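Local coordinates for aminotransferase (Neisseria meningitidis Z2491, PDB 3JTX), which probably catalyses pyridoxal-phosphate-dependent transfer of amino groups as a member of the class I and II aminotransferases, at residues D50-S55 and Q283-A288; E93-L98 and E262-F267; G201-S206 and R234-M239; I213-N218 and V320-A325; Q304-R309 and A379-C384. All coordinates share one frame; numbering follows the deposited sequence. Where two conformers were deposited one is given.

Contact 1: D50-S55 and Q283-A288; sequences DALTAS and QRASIA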
# COMPACT_ATOMS: atom_id res chain seq x y z
N ASP A 50 10.32 19.34 8.87
CA ASP A 50 11.57 19.90 8.35
C ASP A 50 12.33 18.94 7.43
O ASP A 50 12.78 19.36 6.35
CB ASP A 50 12.51 20.27 9.51
CG ASP A 50 12.19 21.62 10.15
OD1 ASP A 50 11.33 22.36 9.63
OD2 ASP A 50 12.83 21.93 11.18
N ALA A 51 12.49 17.69 7.86
CA ALA A 51 13.24 16.67 7.10
C ALA A 51 12.53 16.29 5.79
O ALA A 51 13.18 16.07 4.76
CB ALA A 51 13.46 15.40 7.95
N LEU A 52 11.21 16.18 5.85
CA LEU A 52 10.40 15.93 4.66
C LEU A 52 10.58 17.05 3.62
O LEU A 52 11.01 16.77 2.50
CB LEU A 52 8.92 15.75 5.04
CG LEU A 52 8.12 14.76 4.16
CD1 LEU A 52 6.83 14.33 4.85
CD2 LEU A 52 7.84 15.28 2.79
N THR A 53 10.32 18.30 4.00
CA THR A 53 10.50 19.44 3.09
C THR A 53 11.90 19.52 2.47
O THR A 53 12.03 19.79 1.26
CB THR A 53 10.16 20.78 3.79
OG1 THR A 53 8.74 20.82 3.99
CG2 THR A 53 10.57 22.01 2.96
N ALA A 54 12.93 19.28 3.29
CA ALA A 54 14.31 19.38 2.85
C ALA A 54 14.65 18.37 1.74
O ALA A 54 15.58 18.58 0.98
CB ALA A 54 15.26 19.20 4.02
N SER A 55 13.88 17.29 1.64
CA SER A 55 14.22 16.20 0.74
C SER A 55 13.27 16.05 -0.44
O SER A 55 13.34 15.07 -1.17
CB SER A 55 14.29 14.90 1.54
OG SER A 55 13.04 14.64 2.15
N GLN A 283 10.76 8.47 3.73
CA GLN A 283 11.87 7.79 4.39
C GLN A 283 12.77 8.77 5.17
O GLN A 283 13.18 8.48 6.29
CB GLN A 283 12.72 7.01 3.39
CG GLN A 283 12.00 5.85 2.70
CD GLN A 283 12.99 4.94 1.98
OE1 GLN A 283 13.97 4.49 2.57
NE2 GLN A 283 12.72 4.66 0.69
N ARG A 284 13.06 9.92 4.57
CA ARG A 284 13.89 10.93 5.23
C ARG A 284 13.21 11.48 6.50
O ARG A 284 13.85 11.64 7.54
CB ARG A 284 14.22 12.07 4.27
CG ARG A 284 14.94 11.64 3.00
CD ARG A 284 16.41 11.48 3.18
NE ARG A 284 17.03 11.06 1.93
CZ ARG A 284 18.10 10.28 1.83
NH1 ARG A 284 18.71 9.81 2.92
NH2 ARG A 284 18.56 9.94 0.63
N ALA A 285 11.93 11.81 6.38
CA ALA A 285 11.13 12.29 7.50
C ALA A 285 11.10 11.23 8.60
O ALA A 285 11.14 11.56 9.80
CB ALA A 285 9.72 12.63 7.02
N SER A 286 11.05 9.96 8.20
CA SER A 286 10.99 8.85 9.14
C SER A 286 12.30 8.63 9.88
O SER A 286 12.30 8.39 11.09
CB SER A 286 10.56 7.56 8.42
OG SER A 286 9.30 7.75 7.77
N ILE A 287 13.42 8.74 9.17
CA ILE A 287 14.75 8.72 9.81
C ILE A 287 14.82 9.80 10.89
O ILE A 287 15.20 9.53 12.05
CB ILE A 287 15.88 8.92 8.78
CG1 ILE A 287 16.03 7.69 7.88
CG2 ILE A 287 17.23 9.18 9.49
CD1 ILE A 287 16.83 7.94 6.59
N ALA A 288 14.41 11.02 10.54
CA ALA A 288 14.37 12.13 11.49
C ALA A 288 13.51 11.79 12.71
O ALA A 288 13.88 12.12 13.84
CB ALA A 288 13.85 13.41 10.82
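Ala51 CB faces Ala288 CB at 3.5 Å, and this methyl-to-methyl meeting is the apolar heart of the place where helix 46-54 lies against helix 280-291. The two run nearly antiparallel, 151° between their directions, with the local axes only 7.6 Å apart. Such closeness suits alanine: Ala51 CB also reaches Ala285 CA, 3.9 Å away, on the backbone of the facing helix. The next residue, Leu52, lays its CB against Ala285 CB at 3.8 Å, one turn before Ala288, with CG and CD1 scarcely farther. The rest of Leu52 packs on Leu252 and Pro281, and on Leu56 of the second subunit.

Mixed polar and apolar contacts fill the end of helix 46-54. Ser55 OG stands between its own backbone N and carbonyl carbon (chi1 59°), which turns it back over the last helical turn. There it lies 3.0 Å from both Ala51 O and Leu52 O. Ser55 OG also touches Arg284 CB at 3.5 Å, and the carbon that carries it, Ser55 CB, rests on Arg284 CG.

Charge enters only beyond these methylenes. Arg284 bends at chi2 (-83°), and its guanidinium departs to salt bridges with Glu58 and Glu70. Thr53, meanwhile, is hydrogen-bonded to Thr53 of the second subunit.

Across this seam, then, attraction is by van der Waals contact of small groups, with the serine hydroxyl turned back to carbonyls of the helix end and the arginine charge balanced by carboxylates to one side.

Contact 2: E93-L98 and E262-F267; sequences EILPVL and ELLKNF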
# COMPACT_ATOMS: atom_id res chain seq x y z
N GLU A 93 16.81 -8.03 8.90
CA GLU A 93 15.75 -8.23 9.90
C GLU A 93 14.74 -7.10 10.03
O GLU A 93 13.90 -7.13 10.93
CB GLU A 93 16.37 -8.51 11.27
CG GLU A 93 17.06 -9.86 11.37
CD GLU A 93 17.57 -10.18 12.76
OE1 GLU A 93 18.35 -9.38 13.32
OE2 GLU A 93 17.19 -11.26 13.28
N ILE A 94 14.82 -6.12 9.14
CA ILE A 94 13.95 -4.95 9.18
C ILE A 94 13.45 -4.58 7.78
O ILE A 94 14.23 -4.45 6.85
CB ILE A 94 14.71 -3.73 9.75
CG1 ILE A 94 15.27 -4.06 11.14
CG2 ILE A 94 13.80 -2.48 9.78
CD1 ILE A 94 15.96 -2.92 11.86
N LEU A 95 12.14 -4.40 7.62
CA LEU A 95 11.59 -3.76 6.39
C LEU A 95 10.76 -2.55 6.77
O LEU A 95 9.93 -2.63 7.68
CB LEU A 95 10.70 -4.72 5.58
CG LEU A 95 11.36 -5.92 4.90
CD1 LEU A 95 10.29 -6.82 4.19
CD2 LEU A 95 12.48 -5.44 3.92
N PRO A 96 10.95 -1.43 6.06
CA PRO A 96 9.98 -0.35 6.27
C PRO A 96 8.61 -0.68 5.67
O PRO A 96 8.50 -1.39 4.65
CB PRO A 96 10.62 0.83 5.54
CG PRO A 96 11.52 0.23 4.52
CD PRO A 96 11.91 -1.14 4.98
N VAL A 97 7.55 -0.15 6.29
CA VAL A 97 6.19 -0.38 5.80
C VAL A 97 5.40 0.93 5.80
O VAL A 97 5.72 1.86 6.54
CB VAL A 97 5.47 -1.43 6.66
CG1 VAL A 97 6.19 -2.80 6.57
CG2 VAL A 97 5.34 -0.97 8.12
N LEU A 98 4.37 1.00 4.97
CA LEU A 98 3.62 2.25 4.76
C LEU A 98 2.46 2.33 5.75
O LEU A 98 1.27 2.36 5.36
CB LEU A 98 3.13 2.34 3.30
CG LEU A 98 4.21 2.04 2.24
CD1 LEU A 98 3.67 2.28 0.82
CD2 LEU A 98 5.49 2.88 2.49
N GLU A 262 14.21 -14.79 7.38
CA GLU A 262 13.69 -15.67 6.32
C GLU A 262 12.27 -15.27 5.95
O GLU A 262 11.92 -15.21 4.76
CB GLU A 262 13.76 -17.14 6.74
CG GLU A 262 13.27 -18.11 5.67
N LEU A 263 11.44 -14.99 6.95
CA LEU A 263 10.10 -14.45 6.69
C LEU A 263 10.15 -13.14 5.90
O LEU A 263 9.37 -12.92 4.98
CB LEU A 263 9.33 -14.22 8.01
CG LEU A 263 8.92 -15.49 8.78
CD1 LEU A 263 8.05 -15.10 9.99
CD2 LEU A 263 8.21 -16.53 7.88
N LEU A 264 11.07 -12.26 6.26
CA LEU A 264 11.13 -10.96 5.63
C LEU A 264 11.66 -11.04 4.21
O LEU A 264 11.29 -10.23 3.36
CB LEU A 264 11.95 -10.01 6.47
CG LEU A 264 11.28 -9.62 7.79
CD1 LEU A 264 12.18 -8.71 8.60
CD2 LEU A 264 9.94 -8.94 7.57
N LYS A 265 12.56 -12.00 3.94
CA LYS A 265 13.04 -12.22 2.58
C LYS A 265 11.86 -12.50 1.65
O LYS A 265 11.73 -11.91 0.56
CB LYS A 265 14.05 -13.37 2.54
CG LYS A 265 14.68 -13.63 1.18
CD LYS A 265 15.69 -14.78 1.29
CE LYS A 265 16.41 -15.01 -0.03
NZ LYS A 265 15.48 -15.50 -1.10
N ASN A 266 10.99 -13.41 2.09
CA ASN A 266 9.83 -13.79 1.29
C ASN A 266 8.80 -12.67 1.26
O ASN A 266 8.22 -12.40 0.21
CB ASN A 266 9.21 -15.10 1.79
CG ASN A 266 10.14 -16.27 1.59
OD1 ASN A 266 10.90 -16.30 0.62
ND2 ASN A 266 10.11 -17.22 2.50
N PHE A 267 8.63 -11.98 2.38
CA PHE A 267 7.71 -10.85 2.43
C PHE A 267 8.15 -9.74 1.46
O PHE A 267 7.31 -9.15 0.75
CB PHE A 267 7.61 -10.32 3.86
CG PHE A 267 6.43 -9.40 4.13
CD1 PHE A 267 5.24 -9.49 3.40
CD2 PHE A 267 6.49 -8.50 5.17
CE1 PHE A 267 4.17 -8.65 3.69
CE2 PHE A 267 5.41 -7.67 5.46
CZ PHE A 267 4.26 -7.75 4.72
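Leu264 comes first along helix 261-274 to meet strand 94-97, outermost of the central sheet within the chain, and each of its methyls has its own task. CD1 presses on the backbone where the strand begins, 3.3 Å from Glu93 O and 3.7 Å from Ile94 N. CD2 goes instead to Leu95 CD1, 4.0 Å away. The two leucines slide past each other in opposite directions, each with CG beside its backbone N (chi1 -69° for Leu264). Leu95 CD1 also reaches the main chain of the helix, at 3.6 Å from Leu264 O.

One turn later, Phe267 brings its ring to the same methyl, CD2 standing 4.3 Å from Leu95 CD1. The ring goes on to an edge-to-face meeting with Phe107. Branched leucines and a flat ring suit this layer, where Val257 of strand 255-259 touches both Leu95 and Leu264.

The helix thus packs on the mixed central sheet of the PLP-dependent aminotransferase fold, at the end where strand 94-97 runs antiparallel to 255-259. Helix and strand are joined by dispersion and exclusion of water, with directional bonding left to the sheet.

Contact 3: G201-S206 and R234-M239; sequences GFIIAS and RQKLLM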
# COMPACT_ATOMS: atom_id res chain seq x y z
N GLY A 201 3.95 -24.46 15.97
CA GLY A 201 4.69 -23.93 14.82
C GLY A 201 4.13 -22.73 14.06
O GLY A 201 4.61 -22.42 12.96
N PHE A 202 3.15 -22.03 14.64
CA PHE A 202 2.61 -20.81 14.02
C PHE A 202 3.62 -19.65 14.10
O PHE A 202 4.58 -19.70 14.86
CB PHE A 202 1.31 -20.37 14.70
CG PHE A 202 1.41 -20.26 16.20
CD1 PHE A 202 1.98 -19.14 16.79
CD2 PHE A 202 0.92 -21.26 17.03
CE1 PHE A 202 2.07 -19.03 18.18
CE2 PHE A 202 1.00 -21.17 18.41
CZ PHE A 202 1.58 -20.04 18.98
N ILE A 203 3.36 -18.62 13.30
CA ILE A 203 4.12 -17.38 13.30
C ILE A 203 3.47 -16.47 14.32
O ILE A 203 2.25 -16.49 14.46
CB ILE A 203 4.07 -16.72 11.90
CG1 ILE A 203 4.85 -17.57 10.91
CG2 ILE A 203 4.59 -15.29 11.92
CD1 ILE A 203 4.49 -17.31 9.45
N ILE A 204 4.26 -15.69 15.04
CA ILE A 204 3.72 -14.67 15.95
C ILE A 204 3.88 -13.28 15.33
O ILE A 204 4.98 -12.92 14.91
CB ILE A 204 4.43 -14.68 17.33
CG1 ILE A 204 4.11 -15.99 18.06
CG2 ILE A 204 3.99 -13.48 18.18
CD1 ILE A 204 5.04 -16.27 19.27
N ALA A 205 2.77 -12.54 15.24
CA ALA A 205 2.77 -11.18 14.76
C ALA A 205 2.35 -10.28 15.93
O ALA A 205 1.22 -10.39 16.44
CB ALA A 205 1.80 -11.02 13.54
N SER A 206 3.27 -9.43 16.37
CA SER A 206 3.06 -8.57 17.52
C SER A 206 2.90 -7.10 17.11
O SER A 206 3.83 -6.48 16.61
CB SER A 206 4.21 -8.73 18.52
OG SER A 206 3.90 -8.08 19.74
N ARG A 234 14.71 -15.33 17.13
CA ARG A 234 13.62 -14.61 16.48
C ARG A 234 12.90 -15.42 15.41
O ARG A 234 12.18 -14.84 14.61
CB ARG A 234 14.16 -13.35 15.84
CG ARG A 234 14.49 -12.31 16.82
CD ARG A 234 15.31 -11.20 16.18
NE ARG A 234 15.93 -10.50 17.27
CZ ARG A 234 17.12 -9.94 17.27
NH1 ARG A 234 17.90 -9.91 16.19
NH2 ARG A 234 17.52 -9.38 18.39
N GLN A 235 13.09 -16.74 15.37
CA GLN A 235 12.45 -17.56 14.35
C GLN A 235 10.93 -17.47 14.49
O GLN A 235 10.38 -17.63 15.59
CB GLN A 235 12.89 -19.03 14.45
CG GLN A 235 12.45 -19.88 13.26
CD GLN A 235 12.90 -21.32 13.37
OE1 GLN A 235 13.71 -21.79 12.58
NE2 GLN A 235 12.36 -22.04 14.34
N LYS A 236 10.25 -17.21 13.37
CA LYS A 236 8.79 -17.11 13.30
C LYS A 236 8.20 -15.99 14.19
O LYS A 236 7.05 -16.09 14.63
CB LYS A 236 8.15 -18.46 13.62
CG LYS A 236 8.45 -19.56 12.57
CD LYS A 236 7.62 -20.81 12.83
CE LYS A 236 7.83 -21.82 11.70
NZ LYS A 236 7.17 -23.13 12.00
N LEU A 237 9.00 -14.96 14.47
CA LEU A 237 8.57 -13.76 15.22
C LEU A 237 8.70 -12.53 14.35
O LEU A 237 9.74 -12.34 13.73
CB LEU A 237 9.45 -13.52 16.45
CG LEU A 237 9.58 -14.60 17.51
CD1 LEU A 237 10.42 -14.05 18.68
CD2 LEU A 237 8.20 -15.06 17.99
N LEU A 238 7.66 -11.71 14.32
CA LEU A 238 7.71 -10.43 13.65
C LEU A 238 7.00 -9.40 14.52
O LEU A 238 5.88 -9.63 14.97
CB LEU A 238 7.01 -10.49 12.30
CG LEU A 238 7.68 -11.29 11.18
CD1 LEU A 238 6.70 -11.37 10.00
CD2 LEU A 238 9.04 -10.67 10.74
N MSE A 239 7.66 -8.27 14.76
CA MSE A 239 7.01 -7.13 15.39
C MSE A 239 6.59 -6.14 14.30
O MSE A 239 7.30 -5.94 13.32
CB MSE A 239 7.96 -6.45 16.38
CG MSE A 239 9.08 -5.71 15.71
SE MSE A 239 10.17 -4.59 16.86
CE MSE A 239 9.09 -3.22 17.34
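Ile204 N gives its proton to Lys236 O at 2.8 Å, in a nearly straight bond (173° at the hydrogen). From there the parallel exchange continues: Leu238 N donates to Ile204 O, and Ser206 N to Leu238 O, both at 3.0 Å. These three bonds meet their acceptors nearly along the C=O axis. Lys236 O and Leu238 O also each receive a CA-H, from Ile203 and Ala205. Gln197 NE2 adds a weak second donor to Lys236 O, and on the far side of the strand Ile203 and Ala205 bond to strand 169-175.

Strands 203-207 and 237-242, with helix 223-229 between them in sequence, form a beta-alpha-beta unit of the mixed central sheet. Ile204 and Leu237 point side by side to one face, where Ile204 CD1 and Leu237 CD2 are 3.6 Å apart, and Phe194 of helix 187-200 touches both.

Before the strands pair, Lys236 supplies a side-chain bond. Its chain is extended beyond CG, and NZ donates to Gly201 O at 2.8 Å, tilted 17° from the carbonyl plane. Gly201, with positive phi, is the first residue after helix 187-200, a backbone shape that glycine adopts readily. Lys236 is itself in a left-handed conformation, the third residue of a type II turn closed by Leu237 N to Arg234 O, 3.2 Å. Its N donates to Asp260 OD2, whereas Ser206 OG pairs with Glu208 OE2.

Contact 4: I213-N218 and V320-A325; sequences IYFDGN and VKLPDA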
# COMPACT_ATOMS: atom_id res chain seq x y z
N ILE A 213 3.65 4.98 24.37
CA ILE A 213 2.67 5.68 25.19
C ILE A 213 2.56 4.93 26.52
O ILE A 213 1.83 3.93 26.63
CB ILE A 213 1.28 5.81 24.49
CG1 ILE A 213 1.44 6.33 23.04
CG2 ILE A 213 0.38 6.70 25.30
CD1 ILE A 213 2.18 7.64 22.90
N TYR A 214 3.31 5.42 27.51
CA TYR A 214 3.43 4.78 28.82
C TYR A 214 3.69 5.81 29.92
O TYR A 214 3.90 6.99 29.63
CB TYR A 214 4.53 3.70 28.82
CG TYR A 214 5.94 4.20 28.49
CD1 TYR A 214 6.74 4.79 29.47
CD2 TYR A 214 6.47 4.06 27.22
CE1 TYR A 214 8.03 5.24 29.18
CE2 TYR A 214 7.76 4.52 26.91
CZ TYR A 214 8.53 5.10 27.90
OH TYR A 214 9.82 5.55 27.63
N PHE A 215 3.71 5.34 31.16
CA PHE A 215 3.74 6.21 32.33
C PHE A 215 4.95 5.96 33.21
O PHE A 215 5.52 4.87 33.22
CB PHE A 215 2.44 6.00 33.13
CG PHE A 215 1.22 5.93 32.25
CD1 PHE A 215 0.81 7.05 31.54
CD2 PHE A 215 0.55 4.74 32.07
CE1 PHE A 215 -0.27 6.99 30.68
CE2 PHE A 215 -0.54 4.67 31.21
CZ PHE A 215 -0.95 5.79 30.51
N ASP A 216 5.35 7.02 33.92
CA ASP A 216 6.24 6.90 35.08
C ASP A 216 7.49 6.05 34.82
O ASP A 216 7.91 5.29 35.70
CB ASP A 216 5.45 6.33 36.26
CG ASP A 216 4.34 7.28 36.76
OD1 ASP A 216 4.68 8.44 37.10
OD2 ASP A 216 3.15 6.88 36.85
N GLY A 217 8.07 6.15 33.63
CA GLY A 217 9.29 5.39 33.32
C GLY A 217 9.15 3.88 33.11
O GLY A 217 10.15 3.17 32.95
N ASN A 218 7.91 3.37 33.09
CA ASN A 218 7.66 1.93 32.99
C ASN A 218 7.43 1.54 31.53
O ASN A 218 6.29 1.44 31.08
CB ASN A 218 6.47 1.52 33.85
CG ASN A 218 6.74 1.67 35.33
OD1 ASN A 218 7.84 1.42 35.80
ND2 ASN A 218 5.72 2.07 36.08
N VAL A 320 -11.32 1.34 38.80
CA VAL A 320 -10.44 1.65 37.67
C VAL A 320 -9.06 2.00 38.18
O VAL A 320 -8.91 2.49 39.31
CB VAL A 320 -11.00 2.84 36.83
CG1 VAL A 320 -11.09 4.08 37.67
CG2 VAL A 320 -10.16 3.09 35.58
N LYS A 321 -8.06 1.72 37.36
CA LYS A 321 -6.67 2.03 37.68
C LYS A 321 -5.93 2.45 36.42
O LYS A 321 -6.42 2.25 35.32
CB LYS A 321 -5.98 0.82 38.32
CG LYS A 321 -5.83 -0.39 37.40
N LEU A 322 -4.75 3.03 36.58
CA LEU A 322 -3.90 3.39 35.45
C LEU A 322 -3.65 2.14 34.61
O LEU A 322 -3.33 1.10 35.15
CB LEU A 322 -2.57 3.92 35.99
CG LEU A 322 -1.62 4.68 35.08
CD1 LEU A 322 -2.21 5.98 34.58
CD2 LEU A 322 -0.35 4.95 35.89
N PRO A 323 -3.83 2.22 33.28
CA PRO A 323 -3.49 1.05 32.46
C PRO A 323 -1.98 0.82 32.38
O PRO A 323 -1.20 1.68 32.83
CB PRO A 323 -4.06 1.41 31.10
CG PRO A 323 -3.98 2.90 31.05
CD PRO A 323 -4.21 3.38 32.46
N ASP A 324 -1.56 -0.32 31.83
CA ASP A 324 -0.11 -0.61 31.71
C ASP A 324 0.52 0.41 30.77
O ASP A 324 1.65 0.87 30.99
CB ASP A 324 0.17 -2.03 31.16
CG ASP A 324 -0.25 -3.16 32.11
OD1 ASP A 324 -0.51 -2.92 33.31
OD2 ASP A 324 -0.31 -4.32 31.65
N ALA A 325 -0.20 0.72 29.70
CA ALA A 325 0.25 1.66 28.67
C ALA A 325 -0.92 2.01 27.74
O ALA A 325 -2.05 1.61 28.00
CB ALA A 325 1.44 1.07 27.88
O HOH W 1 3.40 2.54 31.87
O HOH W 2 4.31 -0.13 30.30
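Phe215 and Leu322 make the tight part of this loop-to-loop contact. Leu322 CD1 sits over the centre of the Phe215 ring, 4.0 Å from its centroid and 13° off the normal, a CH-pi contact. Leu322 CG, anti to its backbone N (chi1 -165°), comes nearest the ring at Phe215 CD2, 3.7 Å away. At the rim, Pro323 O lies near the ring plane, 3.5 Å from Phe215 CE2, where the positively polarised ring hydrogens probably suit a carbonyl oxygen. Pro323 CG touches CE2 as well, and Phe307 of helix 294-314 packs on Phe215, Leu322 and Pro323. A flat, wide side chain is apt here because it can present a face to one partner and a rim to another. Close packing continues at Ala325, whose CB is only 3.1 Å from Ile213 O, a contact that the small side chain of alanine suits.

The other side is wet and loose. Asp216 OD2 only grazes Leu322 CD2 at 4.1 Å, and the backbone N of Asp216 bonds to Gln304 OE1. Between the loops stand two waters. One accepts from Phe215 N at 2.9 Å and lies 2.6 Å from Asp324 O; the second lies between Asn218 O and Asp324 O.

The water-lined loop, which links strand 203-207 to helix 223-229, reverses through a type I' beta turn from Phe215 to Asn218, closed by Asn218 N to Phe215 O. Gly217 takes its third position, where positive phi comes easily to glycine; the turn type is best known from two-residue beta hairpins, but here it serves a loop.

Contact 5: Q304-R309 and A379-C384; sequences QEKFER and ADVATC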
# COMPACT_ATOMS: atom_id res chain seq x y z
N GLN A 304 0.63 11.48 30.09
CA GLN A 304 0.87 11.33 31.52
C GLN A 304 0.04 12.33 32.35
O GLN A 304 -0.60 11.96 33.33
CB GLN A 304 2.37 11.51 31.82
CG GLN A 304 2.76 11.60 33.29
CD GLN A 304 3.07 10.26 33.94
OE1 GLN A 304 3.74 9.40 33.36
NE2 GLN A 304 2.62 10.10 35.18
N GLU A 305 0.07 13.60 31.94
CA GLU A 305 -0.66 14.65 32.66
C GLU A 305 -2.15 14.33 32.66
O GLU A 305 -2.80 14.39 33.69
CB GLU A 305 -0.39 16.01 31.99
CG GLU A 305 -1.06 17.19 32.66
CD GLU A 305 -0.87 18.51 31.91
OE1 GLU A 305 -0.43 18.50 30.73
OE2 GLU A 305 -1.19 19.56 32.51
N LYS A 306 -2.68 13.95 31.50
CA LYS A 306 -4.10 13.62 31.42
C LYS A 306 -4.49 12.48 32.38
O LYS A 306 -5.47 12.61 33.12
CB LYS A 306 -4.48 13.22 29.98
CG LYS A 306 -4.31 14.33 28.95
CD LYS A 306 -4.70 13.86 27.56
CE LYS A 306 -3.89 14.54 26.46
NZ LYS A 306 -4.37 14.10 25.11
N PHE A 307 -3.74 11.38 32.34
CA PHE A 307 -4.05 10.21 33.17
C PHE A 307 -3.88 10.51 34.66
O PHE A 307 -4.68 10.05 35.47
CB PHE A 307 -3.17 9.01 32.79
CG PHE A 307 -3.71 8.21 31.64
CD1 PHE A 307 -4.58 7.16 31.86
CD2 PHE A 307 -3.34 8.51 30.34
CE1 PHE A 307 -5.07 6.42 30.80
CE2 PHE A 307 -3.82 7.77 29.28
CZ PHE A 307 -4.69 6.71 29.51
N GLU A 308 -2.83 11.26 35.00
CA GLU A 308 -2.56 11.65 36.37
C GLU A 308 -3.74 12.35 37.02
O GLU A 308 -3.98 12.17 38.20
CB GLU A 308 -1.35 12.60 36.43
CG GLU A 308 -0.05 11.90 36.57
CD GLU A 308 1.14 12.84 36.51
OE1 GLU A 308 0.94 14.07 36.33
OE2 GLU A 308 2.27 12.33 36.62
N ARG A 309 -4.48 13.14 36.23
CA ARG A 309 -5.61 13.90 36.74
C ARG A 309 -6.93 13.14 36.61
O ARG A 309 -7.77 13.18 37.51
CB ARG A 309 -5.68 15.24 36.02
CG ARG A 309 -4.41 16.07 36.24
CD ARG A 309 -4.48 17.44 35.59
NE ARG A 309 -5.56 18.26 36.15
CZ ARG A 309 -6.01 19.40 35.62
NH1 ARG A 309 -5.46 19.91 34.52
NH2 ARG A 309 -7.02 20.04 36.21
N ALA A 379 -8.10 14.14 23.42
CA ALA A 379 -8.43 15.56 23.57
C ALA A 379 -7.52 16.19 24.62
O ALA A 379 -6.80 15.49 25.34
CB ALA A 379 -9.88 15.71 23.95
N ASP A 380 -7.55 17.52 24.74
CA ASP A 380 -6.65 18.19 25.69
C ASP A 380 -7.05 17.91 27.13
O ASP A 380 -8.17 17.47 27.40
CB ASP A 380 -6.51 19.69 25.44
CG ASP A 380 -7.80 20.47 25.60
OD1 ASP A 380 -8.64 20.19 26.49
OD2 ASP A 380 -7.95 21.41 24.81
N VAL A 381 -6.10 18.14 28.03
CA VAL A 381 -6.26 17.83 29.44
C VAL A 381 -7.49 18.49 30.06
O VAL A 381 -8.22 17.83 30.80
CB VAL A 381 -4.96 18.16 30.26
CG1 VAL A 381 -4.65 19.65 30.24
CG2 VAL A 381 -5.10 17.66 31.69
N ALA A 382 -7.73 19.76 29.76
CA ALA A 382 -8.88 20.47 30.31
C ALA A 382 -10.18 19.77 29.91
O ALA A 382 -11.05 19.56 30.74
CB ALA A 382 -8.90 21.95 29.88
N THR A 383 -10.27 19.37 28.64
CA THR A 383 -11.44 18.66 28.13
C THR A 383 -11.61 17.29 28.79
O THR A 383 -12.73 16.91 29.17
CB THR A 383 -11.37 18.49 26.59
OG1 THR A 383 -11.35 19.78 26.00
CG2 THR A 383 -12.57 17.70 26.05
N CYS A 384 -10.50 16.55 28.94
CA CYS A 384 -10.54 15.22 29.56
C CYS A 384 -10.97 15.27 31.03
O CYS A 384 -11.78 14.44 31.47
CB CYS A 384 -9.16 14.52 29.48
SG CYS A 384 -8.71 14.06 27.80
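Lys306 reaches across from helix 294-314 to the start of helix 381-394, and its side chain can be read atom by atom. CB only sets out from the helix; CG, beside the backbone N (chi1 -64°), comes alongside Val381, 4.0 Å from Val381 CA. CD passes Cys384 SG at 4.0 Å while already nearing Ala379 O. Past a bend at chi3 (-148°), CE stands 3.3 Å from Ala379 O. NZ then donates to Ala379 O at 2.8 Å, from 41° above the carbonyl plane. The ammonium also bonds to Leu377 O and His42 NE2, so at the end of an apolar chain it is held by three neutral acceptors, with a weaker bond to Val378 O. Lysine suits the place because its methylenes pack on valine and cysteine before the tip turns polar.

Val381 is flanked by the neighbouring turns of the first helix. Val381 CG2 touches Arg309 NH1 at 3.6 Å, and Val381 CG1 is 4.1 Å from Glu305 OE2; both side chains cross it at about a right angle. Asp380, the N-cap residue just before Val381, accepts at OD1 from Thr383 N, 2.8 Å away, and from Thr383 OG1 above the carboxylate plane.

Helix 294-314 thus holds the chain just after strand 372-376, where it turns into helix 381-394, while its Phe307 flank faces the loops of residues 213-218 and 320-325.

Overall arrangement
From the N terminus, contact 1 opens at 50-55, contact 2 at 93-98 and contact 3 at 201-206. Contact 3 closes first, at 234-239, nested in contact 2, which closes at 262-267 and is itself nested in contact 1. Closing at 283-288, contact 1 joins helix 46-54 to helix 280-291, near the second subunit. Contact 4 opens at 213-218, inside all three loops, and closes at 320-325, so it crosses each of them. Contact 5 follows contacts 1 to 3 in series but crosses contact 4. Contacts 2 and 3 share the central sheet and touch through the Glu93-Arg234 salt bridge. Contacts 4 and 5 meet through helix 294-314; the centres of contacts 2 and 5 are about 38 Å apart.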